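Local coordinates for protein AlyGC (Glaciecola chathamensis, PDB 5GKD) that degrades the brown-algal polysaccharide alginate as a calcium-binding lyase of polysaccharide lyase family 6, probably by beta-elimination, at residues I300-Q305 and K330-A335; L289-G294 and I322-G327; T236-H241 and R264-D269; H304-A309 and I337-N342. All coordinates share one frame; numbering follows the deposited sequence.

Contact 1: I300-Q305 and K330-A335. With CO3 (carbonate ion), chain J.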
loop_
_atom_site.group_PDB
_atom_site.type_symbol
_atom_site.label_atom_id
_atom_site.label_comp_id
_atom_site.label_asym_id
_atom_site.label_seq_id
_atom_site.Cartn_x
_atom_site.Cartn_y
_atom_site.Cartn_z
ATOM N N ILE A 300 -27.985 13.070 -15.681
ATOM C CA ILE A 300 -27.886 12.058 -16.723
ATOM C C ILE A 300 -27.305 10.756 -16.198
ATOM O O ILE A 300 -27.548 9.695 -16.787
ATOM C CB ILE A 300 -27.089 12.603 -17.923
ATOM C CG1 ILE A 300 -27.258 11.688 -19.126
ATOM C CG2 ILE A 300 -25.620 12.774 -17.575
ATOM C CD1 ILE A 300 -26.754 12.284 -20.422
ATOM N N ASN A 301 -26.586 10.819 -15.102
ATOM C CA ASN A 301 -25.990 9.648 -14.509
ATOM C C ASN A 301 -26.598 9.118 -13.223
ATOM O O ASN A 301 -26.004 8.333 -12.556
ATOM C CB ASN A 301 -24.487 9.865 -14.316
ATOM C CG ASN A 301 -24.167 10.832 -13.202
ATOM O OD1 ASN A 301 -24.950 11.622 -12.830
ATOM N ND2 ASN A 301 -22.998 10.762 -12.719
ATOM N N ARG A 302 -27.790 9.564 -12.895
ATOM C CA ARG A 302 -28.488 9.128 -11.702
ATOM C C ARG A 302 -29.551 8.061 -11.986
ATOM O O ARG A 302 -29.217 6.965 -12.305
ATOM C CB ARG A 302 -29.090 10.305 -10.973
ATOM C CG ARG A 302 -28.357 10.749 -9.737
ATOM C CD ARG A 302 -27.615 9.642 -9.026
ATOM N NE ARG A 302 -28.136 9.328 -7.724
ATOM C CZ ARG A 302 -27.574 8.477 -6.905
ATOM N NH1 ARG A 302 -26.472 7.873 -7.247
ATOM N NH2 ARG A 302 -28.107 8.246 -5.744
ATOM N N TYR A 303 -30.820 8.389 -11.861
ATOM C CA TYR A 303 -31.867 7.409 -12.088
ATOM C C TYR A 303 -33.098 8.044 -12.721
ATOM O O TYR A 303 -33.673 8.896 -12.152
ATOM C CB TYR A 303 -32.226 6.682 -10.784
ATOM C CG TYR A 303 -31.127 5.880 -10.124
ATOM C CD1 TYR A 303 -30.899 4.569 -10.487
ATOM C CD2 TYR A 303 -30.329 6.423 -9.155
ATOM C CE1 TYR A 303 -29.953 3.836 -9.887
ATOM C CE2 TYR A 303 -29.354 5.688 -8.555
ATOM C CZ TYR A 303 -29.156 4.404 -8.933
ATOM O OH TYR A 303 -28.197 3.688 -8.340
ATOM N N HIS A 304 -33.474 7.622 -13.908
ATOM C CA HIS A 304 -34.621 8.185 -14.580
ATOM C C HIS A 304 -35.880 7.378 -14.322
ATOM O O HIS A 304 -35.852 6.176 -14.349
ATOM C CB HIS A 304 -34.353 8.379 -16.056
ATOM C CG HIS A 304 -33.189 9.254 -16.337
ATOM N ND1 HIS A 304 -31.902 8.859 -16.109
ATOM C CD2 HIS A 304 -33.114 10.508 -16.826
ATOM C CE1 HIS A 304 -31.086 9.824 -16.440
ATOM N NE2 HIS A 304 -31.793 10.840 -16.866
ATOM N N GLN A 305 -36.971 8.077 -14.061
ATOM C CA GLN A 305 -38.243 7.463 -13.707
ATOM C C GLN A 305 -38.658 6.413 -14.730
ATOM O O GLN A 305 -38.526 6.613 -15.938
ATOM C CB GLN A 305 -39.305 8.559 -13.612
ATOM C CG GLN A 305 -40.738 8.082 -13.353
ATOM C CD GLN A 305 -41.722 9.238 -13.327
ATOM O OE1 GLN A 305 -41.705 10.093 -14.210
ATOM N NE2 GLN A 305 -42.576 9.275 -12.306
ATOM N N LYS A 330 -36.005 9.814 -0.370
ATOM C CA LYS A 330 -36.210 11.246 -0.547
ATOM C C LYS A 330 -35.655 11.733 -1.876
ATOM O O LYS A 330 -36.219 12.651 -2.476
ATOM C CB LYS A 330 -35.588 12.007 0.618
ATOM C CG LYS A 330 -36.160 11.623 1.972
ATOM C CD LYS A 330 -37.621 12.017 2.093
ATOM C CE LYS A 330 -38.073 11.998 3.547
ATOM N NZ LYS A 330 -37.106 12.711 4.451
ATOM N N GLU A 331 -34.564 11.124 -2.356
ATOM C CA GLU A 331 -34.030 11.465 -3.668
ATOM C C GLU A 331 -34.835 10.804 -4.778
ATOM O O GLU A 331 -35.328 11.484 -5.681
ATOM C CB GLU A 331 -32.548 11.062 -3.774
ATOM C CG GLU A 331 -31.907 11.437 -5.103
ATOM C CD GLU A 331 -30.666 10.621 -5.447
ATOM O OE1 GLU A 331 -30.396 9.625 -4.739
ATOM O OE2 GLU A 331 -29.963 10.982 -6.433
ATOM N N ARG A 332 -34.968 9.477 -4.725
ATOM C CA ARG A 332 -35.652 8.704 -5.767
ATOM C C ARG A 332 -37.157 8.637 -5.479
ATOM O O ARG A 332 -37.717 7.614 -5.095
ATOM C CB ARG A 332 -35.040 7.309 -5.881
ATOM C CG ARG A 332 -33.622 7.253 -6.449
ATOM C CD ARG A 332 -33.119 5.811 -6.503
ATOM N NE ARG A 332 -32.795 5.298 -5.173
ATOM C CZ ARG A 332 -31.605 4.845 -4.808
ATOM N NH1 ARG A 332 -30.610 4.822 -5.669
ATOM N NH2 ARG A 332 -31.414 4.414 -3.573
ATOM N N SER A 333 -37.823 9.757 -5.716
ATOM C CA SER A 333 -39.211 9.928 -5.318
ATOM C C SER A 333 -40.185 9.793 -6.477
ATOM O O SER A 333 -41.392 9.939 -6.273
ATOM C CB SER A 333 -39.396 11.297 -4.651
ATOM O OG SER A 333 -39.097 12.331 -5.571
ATOM N N ALA A 334 -39.699 9.532 -7.681
ATOM C CA ALA A 334 -40.536 9.438 -8.875
ATOM C C ALA A 334 -40.876 7.968 -9.104
ATOM O O ALA A 334 -40.038 7.197 -9.578
ATOM C CB ALA A 334 -39.824 10.043 -10.085
ATOM N N ALA A 335 -42.116 7.588 -8.773
ATOM C CA ALA A 335 -42.591 6.217 -8.901
ATOM C C ALA A 335 -42.918 5.886 -10.354
ATOM O O ALA A 335 -43.082 6.780 -11.183
ATOM C CB ALA A 335 -43.815 6.008 -8.011
HETATM C C CO3 J . -26.200 1.384 -10.277
HETATM O O1 CO3 J . -26.341 0.202 -10.809
HETATM O O2 CO3 J . -27.132 1.657 -9.415
HETATM O O3 CO3 J . -25.188 2.212 -10.639
#
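Arg302 and Glu331 form a bidentate salt bridge, NE of Arg302 lying 2.8 Å from OE2 of Glu331 and NH2 of Arg302 lying 2.9 Å from OE1 of Glu331. The guanidinium meets the carboxylate side-on, and the two planes are only 15° apart. The NH2 bond uses the syn lone pair of OE1 and is almost straight. Glu331 reaches across because its CG is anti to the backbone N (chi1 -178°) and the chain stays extended beyond it, a span that suits glutamate. Both segments are loops of a parallel beta-helix of the chondroitinase B family, each leading from a strand of one face to a strand of the next. Between them Tyr303 and Arg332 cross obliquely. CD of Arg332 lies over the ring face, 4.3 Å from the centroid of the Tyr303 ring, while the guanidinium makes an off-centre cation-pi contact, its plane turned 76° from the ring. The polar end of Arg332 is held elsewhere: NE bonds Gly327 O, and NH2 forms a salt bridge with Glu631. The hydroxyl of Tyr303 meets the bound carbonate, whose pocket is completed by Glu214, Arg240 and Arg264. Farther along, the extended chain of Gln305 passes CB of Ala334, small enough to let it by, and NE2 of Gln305 donates to Ala335 O at 2.8 Å, in the carbonyl plane.

Contact 2: L289-G294 and I322-G327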
loop_
_atom_site.group_PDB
_atom_site.type_symbol
_atom_site.label_atom_id
_atom_site.label_comp_id
_atom_site.label_asym_id
_atom_site.label_seq_id
_atom_site.Cartn_x
_atom_site.Cartn_y
_atom_site.Cartn_z
ATOM N N LEU A 289 -36.706 -9.536 -10.254
ATOM C CA LEU A 289 -37.330 -8.530 -11.095
ATOM C C LEU A 289 -37.419 -7.246 -10.290
ATOM O O LEU A 289 -37.938 -7.258 -9.172
ATOM C CB LEU A 289 -38.723 -8.966 -11.552
ATOM C CG LEU A 289 -39.299 -8.573 -12.925
ATOM C CD1 LEU A 289 -40.849 -8.498 -12.882
ATOM C CD2 LEU A 289 -38.673 -7.339 -13.565
ATOM N N THR A 290 -36.932 -6.149 -10.859
ATOM C CA THR A 290 -36.861 -4.877 -10.156
ATOM C C THR A 290 -37.367 -3.765 -11.056
ATOM O O THR A 290 -36.846 -3.585 -12.158
ATOM C CB THR A 290 -35.418 -4.549 -9.733
ATOM O OG1 THR A 290 -34.883 -5.630 -8.967
ATOM C CG2 THR A 290 -35.386 -3.271 -8.915
ATOM N N VAL A 291 -38.333 -2.994 -10.570
ATOM C CA VAL A 291 -38.764 -1.778 -11.236
ATOM C C VAL A 291 -38.451 -0.629 -10.287
ATOM O O VAL A 291 -39.076 -0.497 -9.226
ATOM C CB VAL A 291 -40.250 -1.807 -11.613
ATOM C CG1 VAL A 291 -40.589 -0.609 -12.484
ATOM C CG2 VAL A 291 -40.589 -3.099 -12.350
ATOM N N MET A 292 -37.480 0.193 -10.655
ATOM C CA MET A 292 -36.943 1.187 -9.740
ATOM C C MET A 292 -37.773 2.467 -9.714
ATOM O O MET A 292 -38.465 2.816 -10.675
ATOM C CB MET A 292 -35.505 1.538 -10.111
ATOM C CG MET A 292 -34.466 0.606 -9.527
ATOM S SD MET A 292 -32.792 1.281 -9.616
ATOM C CE MET A 292 -32.890 2.620 -8.421
ATOM N N ASN A 293 -37.697 3.156 -8.583
ATOM C CA ASN A 293 -38.007 4.575 -8.520
ATOM C C ASN A 293 -36.870 5.370 -9.135
ATOM O O ASN A 293 -35.714 4.959 -9.078
ATOM C CB ASN A 293 -38.210 5.021 -7.069
ATOM C CG ASN A 293 -39.676 5.201 -6.716
ATOM O OD1 ASN A 293 -40.530 4.537 -7.276
ATOM N ND2 ASN A 293 -39.968 6.139 -5.825
ATOM N N GLY A 294 -37.208 6.517 -9.726
ATOM C CA GLY A 294 -36.240 7.438 -10.271
ATOM C C GLY A 294 -36.221 8.763 -9.520
ATOM O O GLY A 294 -36.923 8.970 -8.538
ATOM N N ILE A 322 -39.554 -9.875 -6.079
ATOM C CA ILE A 322 -40.001 -9.018 -7.164
ATOM C C ILE A 322 -40.309 -7.678 -6.523
ATOM O O ILE A 322 -41.244 -7.578 -5.723
ATOM C CB ILE A 322 -41.246 -9.571 -7.876
ATOM C CG1 ILE A 322 -40.957 -10.896 -8.583
ATOM C CG2 ILE A 322 -41.797 -8.542 -8.846
ATOM C CD1 ILE A 322 -42.229 -11.549 -9.131
ATOM N N GLN A 323 -39.551 -6.642 -6.865
ATOM C CA GLN A 323 -39.615 -5.397 -6.115
ATOM C C GLN A 323 -39.995 -4.245 -7.033
ATOM O O GLN A 323 -39.314 -3.977 -8.028
ATOM C CB GLN A 323 -38.297 -5.156 -5.385
ATOM C CG GLN A 323 -38.005 -6.296 -4.415
ATOM C CD GLN A 323 -37.038 -5.932 -3.282
ATOM O OE1 GLN A 323 -36.330 -4.933 -3.342
ATOM N NE2 GLN A 323 -37.017 -6.757 -2.243
ATOM N N PHE A 324 -41.095 -3.575 -6.699
ATOM C CA PHE A 324 -41.586 -2.436 -7.455
ATOM C C PHE A 324 -41.301 -1.163 -6.675
ATOM O O PHE A 324 -41.377 -1.147 -5.443
ATOM C CB PHE A 324 -43.090 -2.557 -7.727
ATOM C CG PHE A 324 -43.479 -3.786 -8.504
ATOM C CD1 PHE A 324 -43.156 -3.908 -9.847
ATOM C CD2 PHE A 324 -44.213 -4.788 -7.915
ATOM C CE1 PHE A 324 -43.544 -5.030 -10.571
ATOM C CE2 PHE A 324 -44.608 -5.906 -8.639
ATOM C CZ PHE A 324 -44.271 -6.025 -9.963
ATOM N N ALA A 325 -40.982 -0.099 -7.406
ATOM C CA ALA A 325 -40.553 1.171 -6.826
ATOM C C ALA A 325 -39.329 1.004 -5.922
ATOM O O ALA A 325 -39.137 1.761 -4.969
ATOM C CB ALA A 325 -41.701 1.843 -6.078
ATOM N N ALA A 326 -38.481 0.027 -6.224
ATOM C CA ALA A 326 -37.277 -0.204 -5.432
ATOM C C ALA A 326 -36.346 1.006 -5.464
ATOM O O ALA A 326 -36.217 1.690 -6.475
ATOM C CB ALA A 326 -36.542 -1.441 -5.945
ATOM N N GLY A 327 -35.695 1.266 -4.343
ATOM C CA GLY A 327 -34.886 2.454 -4.209
ATOM C C GLY A 327 -35.648 3.694 -3.800
ATOM O O GLY A 327 -35.049 4.774 -3.734
#
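Two neighbouring parallel strands of one beta-helix face pair, Leu289 beside Ile322 and Thr290 beside Gln323. Gln323 N donates to Leu289 O at 2.9 Å, and Val291 N donates to Gln323 O at 2.9 Å, both nearly straight. The register slips by one at a beta bulge where the chain turns a corner, and Val291 O accepts from Ala326 N at 3.1 Å. Branched Val291 suits the buried strand, and its CG2 meets the edge of the Phe324 ring at CD1, 3.7 Å away. On the other face CG2 of Thr290 touches CB of Ala326. Gly327 has a positive phi, and a side chain there would crowd CE of Met292. Asn293 lays OD1 3.2 Å from CB of Ala325, while its ND2 bonds Arg332 O and Asp359 OD2. An alanine in place of Asn293 would probably leave Arg332 O and the Asp359 carboxylate without this amide donor, and loop 330-335 less firmly held. In-register ladders of parallel strands between successive coils are typical of the parallel beta-helix.

Contact 3: T236-H241 and R264-D269. With CO3 (carbonate ion), chain J; PO4 (phosphate ion), chain H.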
loop_
_atom_site.group_PDB
_atom_site.type_symbol
_atom_site.label_atom_id
_atom_site.label_comp_id
_atom_site.label_asym_id
_atom_site.label_seq_id
_atom_site.Cartn_x
_atom_site.Cartn_y
_atom_site.Cartn_z
ATOM N N THR A 236 -27.255 -8.937 -12.137
ATOM C CA THR A 236 -28.477 -8.652 -12.865
ATOM C C THR A 236 -28.161 -8.227 -14.292
ATOM O O THR A 236 -27.028 -7.874 -14.630
ATOM C CB THR A 236 -29.293 -7.527 -12.206
ATOM O OG1 THR A 236 -28.606 -6.274 -12.358
ATOM C CG2 THR A 236 -29.497 -7.791 -10.726
ATOM N N LEU A 237 -29.197 -8.260 -15.125
ATOM C CA LEU A 237 -29.253 -7.520 -16.377
ATOM C C LEU A 237 -29.941 -6.195 -16.078
ATOM O O LEU A 237 -31.156 -6.159 -15.894
ATOM C CB LEU A 237 -30.018 -8.318 -17.425
ATOM C CG LEU A 237 -30.040 -7.895 -18.891
ATOM C CD1 LEU A 237 -30.740 -8.978 -19.732
ATOM C CD2 LEU A 237 -30.673 -6.549 -19.113
ATOM N N THR A 238 -29.183 -5.110 -16.037
ATOM C CA THR A 238 -29.721 -3.821 -15.639
ATOM C C THR A 238 -29.873 -2.920 -16.860
ATOM O O THR A 238 -28.922 -2.722 -17.625
ATOM C CB THR A 238 -28.844 -3.145 -14.591
ATOM O OG1 THR A 238 -28.980 -3.827 -13.331
ATOM C CG2 THR A 238 -29.261 -1.683 -14.418
ATOM N N LEU A 239 -31.084 -2.410 -17.045
ATOM C CA LEU A 239 -31.389 -1.332 -17.982
ATOM C C LEU A 239 -31.082 -0.024 -17.253
ATOM O O LEU A 239 -31.957 0.635 -16.691
ATOM C CB LEU A 239 -32.842 -1.427 -18.430
ATOM C CG LEU A 239 -33.205 -2.122 -19.746
ATOM C CD1 LEU A 239 -32.135 -3.062 -20.261
ATOM C CD2 LEU A 239 -34.576 -2.806 -19.702
ATOM N N ARG A 240 -29.796 0.349 -17.270
ATOM C CA ARG A 240 -29.246 1.347 -16.354
ATOM C C ARG A 240 -29.554 2.778 -16.785
ATOM O O ARG A 240 -30.050 3.578 -15.984
ATOM C CB ARG A 240 -27.732 1.157 -16.241
ATOM C CG ARG A 240 -27.081 2.105 -15.273
ATOM C CD ARG A 240 -27.521 1.817 -13.836
ATOM N NE ARG A 240 -27.068 2.864 -12.929
ATOM C CZ ARG A 240 -27.704 4.017 -12.738
ATOM N NH1 ARG A 240 -28.839 4.268 -13.374
ATOM N NH2 ARG A 240 -27.194 4.920 -11.905
ATOM N N HIS A 241 -29.192 3.132 -18.023
ATOM C CA HIS A 241 -29.484 4.428 -18.607
ATOM C C HIS A 241 -29.946 4.206 -20.037
ATOM O O HIS A 241 -29.591 3.210 -20.665
ATOM C CB HIS A 241 -28.265 5.391 -18.653
ATOM C CG HIS A 241 -27.656 5.711 -17.324
ATOM N ND1 HIS A 241 -28.380 6.211 -16.261
ATOM C CD2 HIS A 241 -26.371 5.638 -16.903
ATOM C CE1 HIS A 241 -27.569 6.420 -15.240
ATOM N NE2 HIS A 241 -26.345 6.075 -15.602
ATOM N N ARG A 264 -33.517 -5.671 -14.069
ATOM C CA ARG A 264 -33.752 -4.416 -13.358
ATOM C C ARG A 264 -34.124 -3.335 -14.362
ATOM O O ARG A 264 -33.342 -3.019 -15.271
ATOM C CB ARG A 264 -32.522 -3.979 -12.548
ATOM C CG ARG A 264 -32.704 -2.615 -11.867
ATOM C CD ARG A 264 -31.769 -2.427 -10.674
ATOM N NE ARG A 264 -30.357 -2.496 -11.065
ATOM C CZ ARG A 264 -29.421 -1.618 -10.710
ATOM N NH1 ARG A 264 -29.715 -0.582 -9.942
ATOM N NH2 ARG A 264 -28.176 -1.792 -11.120
ATOM N N VAL A 265 -35.307 -2.758 -14.177
ATOM C CA VAL A 265 -35.910 -1.835 -15.123
ATOM C C VAL A 265 -35.779 -0.425 -14.576
ATOM O O VAL A 265 -36.216 -0.145 -13.458
ATOM C CB VAL A 265 -37.387 -2.182 -15.372
ATOM C CG1 VAL A 265 -37.970 -1.245 -16.408
ATOM C CG2 VAL A 265 -37.505 -3.620 -15.815
ATOM N N ILE A 266 -35.234 0.461 -15.370
ATOM C CA ILE A 266 -35.092 1.876 -15.096
ATOM C C ILE A 266 -35.296 2.539 -16.438
ATOM O O ILE A 266 -35.168 1.906 -17.397
ATOM C CB ILE A 266 -33.701 2.260 -14.553
ATOM C CG1 ILE A 266 -33.258 1.328 -13.439
ATOM C CG2 ILE A 266 -33.679 3.716 -14.133
ATOM C CD1 ILE A 266 -31.796 1.322 -13.162
ATOM N N ASN A 267 -35.611 3.811 -16.482
ATOM C CA ASN A 267 -35.803 4.571 -17.702
ATOM C C ASN A 267 -37.090 4.307 -18.506
ATOM O O ASN A 267 -37.981 3.701 -18.027
ATOM C CB ASN A 267 -34.524 4.613 -18.546
ATOM C CG ASN A 267 -33.256 4.584 -17.699
ATOM O OD1 ASN A 267 -32.930 5.519 -17.060
ATOM N ND2 ASN A 267 -32.633 3.487 -17.646
ATOM N N ARG A 268 -37.150 4.806 -19.720
ATOM C CA ARG A 268 -38.330 4.738 -20.538
ATOM C C ARG A 268 -38.424 3.759 -21.647
ATOM O O ARG A 268 -37.477 3.338 -22.163
ATOM C CB ARG A 268 -38.619 6.102 -21.148
ATOM C CG ARG A 268 -38.133 7.275 -20.345
ATOM C CD ARG A 268 -38.889 8.551 -20.634
ATOM N NE ARG A 268 -38.814 8.940 -22.015
ATOM C CZ ARG A 268 -37.800 9.591 -22.553
ATOM N NH1 ARG A 268 -36.768 9.944 -21.828
ATOM N NH2 ARG A 268 -37.828 9.899 -23.814
ATOM N N ASP A 269 -39.654 3.453 -22.002
ATOM C CA ASP A 269 -39.997 2.598 -23.100
ATOM C C ASP A 269 -39.293 1.256 -23.143
ATOM O O ASP A 269 -38.968 0.783 -24.169
ATOM C CB ASP A 269 -39.796 3.342 -24.430
ATOM C CG ASP A 269 -40.491 4.691 -24.479
ATOM O OD1 ASP A 269 -41.620 4.837 -24.072
ATOM O OD2 ASP A 269 -39.899 5.635 -24.950
HETATM C C CO3 J . -26.200 1.384 -10.277
HETATM O O1 CO3 J . -26.341 0.202 -10.809
HETATM O O2 CO3 J . -27.132 1.657 -9.415
HETATM O O3 CO3 J . -25.188 2.212 -10.639
HETATM P P PO4 H . -23.371 2.319 -12.726
HETATM O O1 PO4 H . -24.106 1.540 -13.784
HETATM O O2 PO4 H . -22.179 1.524 -12.365
HETATM O O3 PO4 H . -24.300 2.545 -11.504
HETATM O O4 PO4 H . -22.848 3.564 -13.404
HETATM O O HOH W 1 -30.948 6.529 -15.297
#
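Arg264 lies obliquely across Thr238 and grips its hydroxyl side-on: NE of Arg264 is 3.0 Å and its NH2 3.1 Å from Thr238 OG1. CG2 of Thr238 covers one guanidinium face. Arg264 bends at chi3 (61°), which turns NE toward the threonine. Thr238 OG1 donates to Thr236 OG1 at 2.7 Å, so the threonine's one hydroxyl is acceptor and donor at once. Held this way, Arg264 points NH2 at the carbonate, 2.7 Å from its O1. Arg240 heads for the same site, its guanidinium face covered by NE2 of His241 and its NH2 bonded to Arg302 O; its NE bond there is doubtful, because the modelled carbonate and phosphate overlap. ND2 of Asn267 approaches Arg240 O at 3.1 Å from well above the carbonyl plane. Ile266 packs beside the strand, its CB 3.2 Å from Leu239 O. Two arginines from neighbouring coils, turned toward one anion, form part of the carbonate pocket of this beta-helix lyase, consistent with a site for acidic alginate.

Contact 4: H304-A309 and I337-N342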
loop_
_atom_site.group_PDB
_atom_site.type_symbol
_atom_site.label_atom_id
_atom_site.label_comp_id
_atom_site.label_asym_id
_atom_site.label_seq_id
_atom_site.Cartn_x
_atom_site.Cartn_y
_atom_site.Cartn_z
ATOM N N HIS A 304 -33.474 7.622 -13.908
ATOM C CA HIS A 304 -34.621 8.185 -14.580
ATOM C C HIS A 304 -35.880 7.378 -14.322
ATOM O O HIS A 304 -35.852 6.176 -14.349
ATOM C CB HIS A 304 -34.353 8.379 -16.056
ATOM C CG HIS A 304 -33.189 9.254 -16.337
ATOM N ND1 HIS A 304 -31.902 8.859 -16.109
ATOM C CD2 HIS A 304 -33.114 10.508 -16.826
ATOM C CE1 HIS A 304 -31.086 9.824 -16.440
ATOM N NE2 HIS A 304 -31.793 10.840 -16.866
ATOM N N GLN A 305 -36.971 8.077 -14.061
ATOM C CA GLN A 305 -38.243 7.463 -13.707
ATOM C C GLN A 305 -38.658 6.413 -14.730
ATOM O O GLN A 305 -38.526 6.613 -15.938
ATOM C CB GLN A 305 -39.305 8.559 -13.612
ATOM C CG GLN A 305 -40.738 8.082 -13.353
ATOM C CD GLN A 305 -41.722 9.238 -13.327
ATOM O OE1 GLN A 305 -41.705 10.093 -14.210
ATOM N NE2 GLN A 305 -42.576 9.275 -12.306
ATOM N N VAL A 306 -39.150 5.279 -14.239
ATOM C CA VAL A 306 -39.703 4.273 -15.136
ATOM C C VAL A 306 -41.001 4.793 -15.740
ATOM O O VAL A 306 -41.932 5.182 -15.026
ATOM C CB VAL A 306 -39.926 2.945 -14.399
ATOM C CG1 VAL A 306 -40.734 2.012 -15.262
ATOM C CG2 VAL A 306 -38.609 2.313 -14.082
ATOM N N ASP A 307 -41.066 4.791 -17.064
ATOM C CA ASP A 307 -42.151 5.399 -17.823
ATOM C C ASP A 307 -42.404 4.507 -19.023
ATOM O O ASP A 307 -41.491 4.286 -19.821
ATOM C CB ASP A 307 -41.759 6.816 -18.258
ATOM C CG ASP A 307 -42.875 7.570 -18.947
ATOM O OD1 ASP A 307 -43.962 7.008 -19.172
ATOM O OD2 ASP A 307 -42.644 8.760 -19.263
ATOM N N ASN A 308 -43.621 3.968 -19.130
ATOM C CA ASN A 308 -44.000 3.119 -20.256
ATOM C C ASN A 308 -43.119 1.867 -20.345
ATOM O O ASN A 308 -42.659 1.477 -21.419
ATOM C CB ASN A 308 -43.967 3.918 -21.567
ATOM C CG ASN A 308 -44.597 3.175 -22.729
ATOM O OD1 ASN A 308 -45.504 2.383 -22.548
ATOM N ND2 ASN A 308 -44.104 3.426 -23.926
ATOM N N ALA A 309 -42.867 1.234 -19.210
ATOM C CA ALA A 309 -42.338 -0.124 -19.230
ATOM C C ALA A 309 -43.425 -1.111 -19.644
ATOM O O ALA A 309 -44.610 -0.917 -19.362
ATOM C CB ALA A 309 -41.790 -0.515 -17.856
ATOM N N ILE A 337 -44.578 5.123 -13.908
ATOM C CA ILE A 337 -45.803 5.610 -14.534
ATOM C C ILE A 337 -46.022 4.973 -15.903
ATOM O O ILE A 337 -45.114 4.405 -16.515
ATOM C CB ILE A 337 -45.826 7.148 -14.670
ATOM C CG1 ILE A 337 -44.553 7.661 -15.343
ATOM C CG2 ILE A 337 -46.003 7.786 -13.310
ATOM C CD1 ILE A 337 -44.608 9.148 -15.743
ATOM N N ASN A 338 -47.277 5.051 -16.359
ATOM C CA ASN A 338 -47.696 4.612 -17.696
ATOM C C ASN A 338 -47.193 3.222 -18.071
ATOM O O ASN A 338 -46.960 2.942 -19.243
ATOM C CB ASN A 338 -47.253 5.609 -18.764
ATOM C CG ASN A 338 -47.698 7.010 -18.457
ATOM O OD1 ASN A 338 -48.848 7.245 -18.111
ATOM N ND2 ASN A 338 -46.779 7.951 -18.562
ATOM N N SER A 339 -47.052 2.325 -17.110
ATOM C CA SER A 339 -46.451 1.030 -17.382
ATOM C C SER A 339 -47.493 -0.081 -17.321
ATOM O O SER A 339 -48.627 0.115 -16.870
ATOM C CB SER A 339 -45.305 0.770 -16.395
ATOM O OG SER A 339 -44.278 1.704 -16.631
ATOM N N ASN A 340 -47.086 -1.270 -17.767
ATOM C CA ASN A 340 -47.989 -2.412 -17.891
ATOM C C ASN A 340 -47.251 -3.712 -17.623
ATOM O O ASN A 340 -46.189 -3.950 -18.194
ATOM C CB ASN A 340 -48.620 -2.467 -19.286
ATOM C CG ASN A 340 -49.632 -1.354 -19.511
ATOM O OD1 ASN A 340 -50.795 -1.480 -19.127
ATOM N ND2 ASN A 340 -49.191 -0.256 -20.103
ATOM N N MET A 341 -47.845 -4.573 -16.795
ATOM C CA MET A 341 -47.310 -5.901 -16.509
ATOM C C MET A 341 -48.417 -6.937 -16.713
ATOM O O MET A 341 -49.345 -7.021 -15.898
ATOM C CB MET A 341 -46.743 -5.957 -15.089
ATOM C CG MET A 341 -46.139 -7.286 -14.731
ATOM S SD MET A 341 -44.933 -7.183 -13.394
ATOM C CE MET A 341 -44.630 -8.930 -13.126
ATOM N N ASN A 342 -48.307 -7.739 -17.778
ATOM C CA ASN A 342 -49.382 -8.617 -18.234
ATOM C C ASN A 342 -48.858 -10.002 -18.585
ATOM O O ASN A 342 -47.716 -10.157 -19.021
ATOM C CB ASN A 342 -50.084 -8.099 -19.497
ATOM C CG ASN A 342 -50.251 -6.615 -19.507
ATOM O OD1 ASN A 342 -50.833 -6.044 -18.589
ATOM N ND2 ASN A 342 -49.732 -5.967 -20.543
HETATM O O HOH W 2 -46.330 -0.213 -21.155
HETATM O O HOH W 3 -48.348 3.175 -21.423
#
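Backbone bonds join Val306 and Ile337 first: Ile337 N donates to Val306 O at 2.9 Å, and Asn308 N returns to Ile337 O at 3.0 Å. Asn340 N donates to Ala309 O. Asn308 and Asn338 both adopt left-handed helical backbone angles, which asparagine tolerates well. Among the side-chain bonds, Ser339 OG, 2.8 Å from Ile337 O, reaches that carbonyl from the face opposite to Asn308 N, giving the oxygen two grips. The same hydroxyl oxygen accepts from Ala309 N at 3.0 Å, so a short serine joins the two segments. Asp307 and Asn338 lie side by side, pointing the same way; ND2 of Asn338 donates almost straight to OD1 of Asp307 at 3.0 Å, from above the carboxylate plane. An alanine in place of Asp307 would probably leave this amide without its acceptor and free to turn. Van der Waals contact comes from Ile337, whose CG1 sits between the backbone N and the carbonyl carbon (chi1 52°), 3.8 Å from CD of Gln305; its CD1 lies 3.4 Å from Gln305 OE1, and the side chains cross at about a right angle. One water links Asn308 OD1, Ala309 O and Asn340 ND2. ND2 of Asn308 bonds Asp269 of the preceding coil, while Ser339 makes backbone bonds to Gly363 and Lys365. The contact lies where the chain enters the parallel strands 310-317 and 339-347, with strand 364-372 next in line.

Going from the N terminus, contact 3 comes first and closes its loop of 22 intervening residues before the other three open. Contact 2 then opens at strand 289-292, and contacts 1 and 4 begin farther along the same coil, at 300-305 and 304-309, sharing His304 and Gln305. Contact 2 closes at 322-327, contact 1 at 330-335 and contact 4 at 337-342, so contact 2 crosses both contacts 1 and 4. Backbone bonds between Thr290 or Met292 and Val265 tie contact 2 to contact 3 in one face. Contacts 1 and 3 share the carbonate, and Asp269 with Asn308 connects contact 3 to contact 4, joining four successive coils.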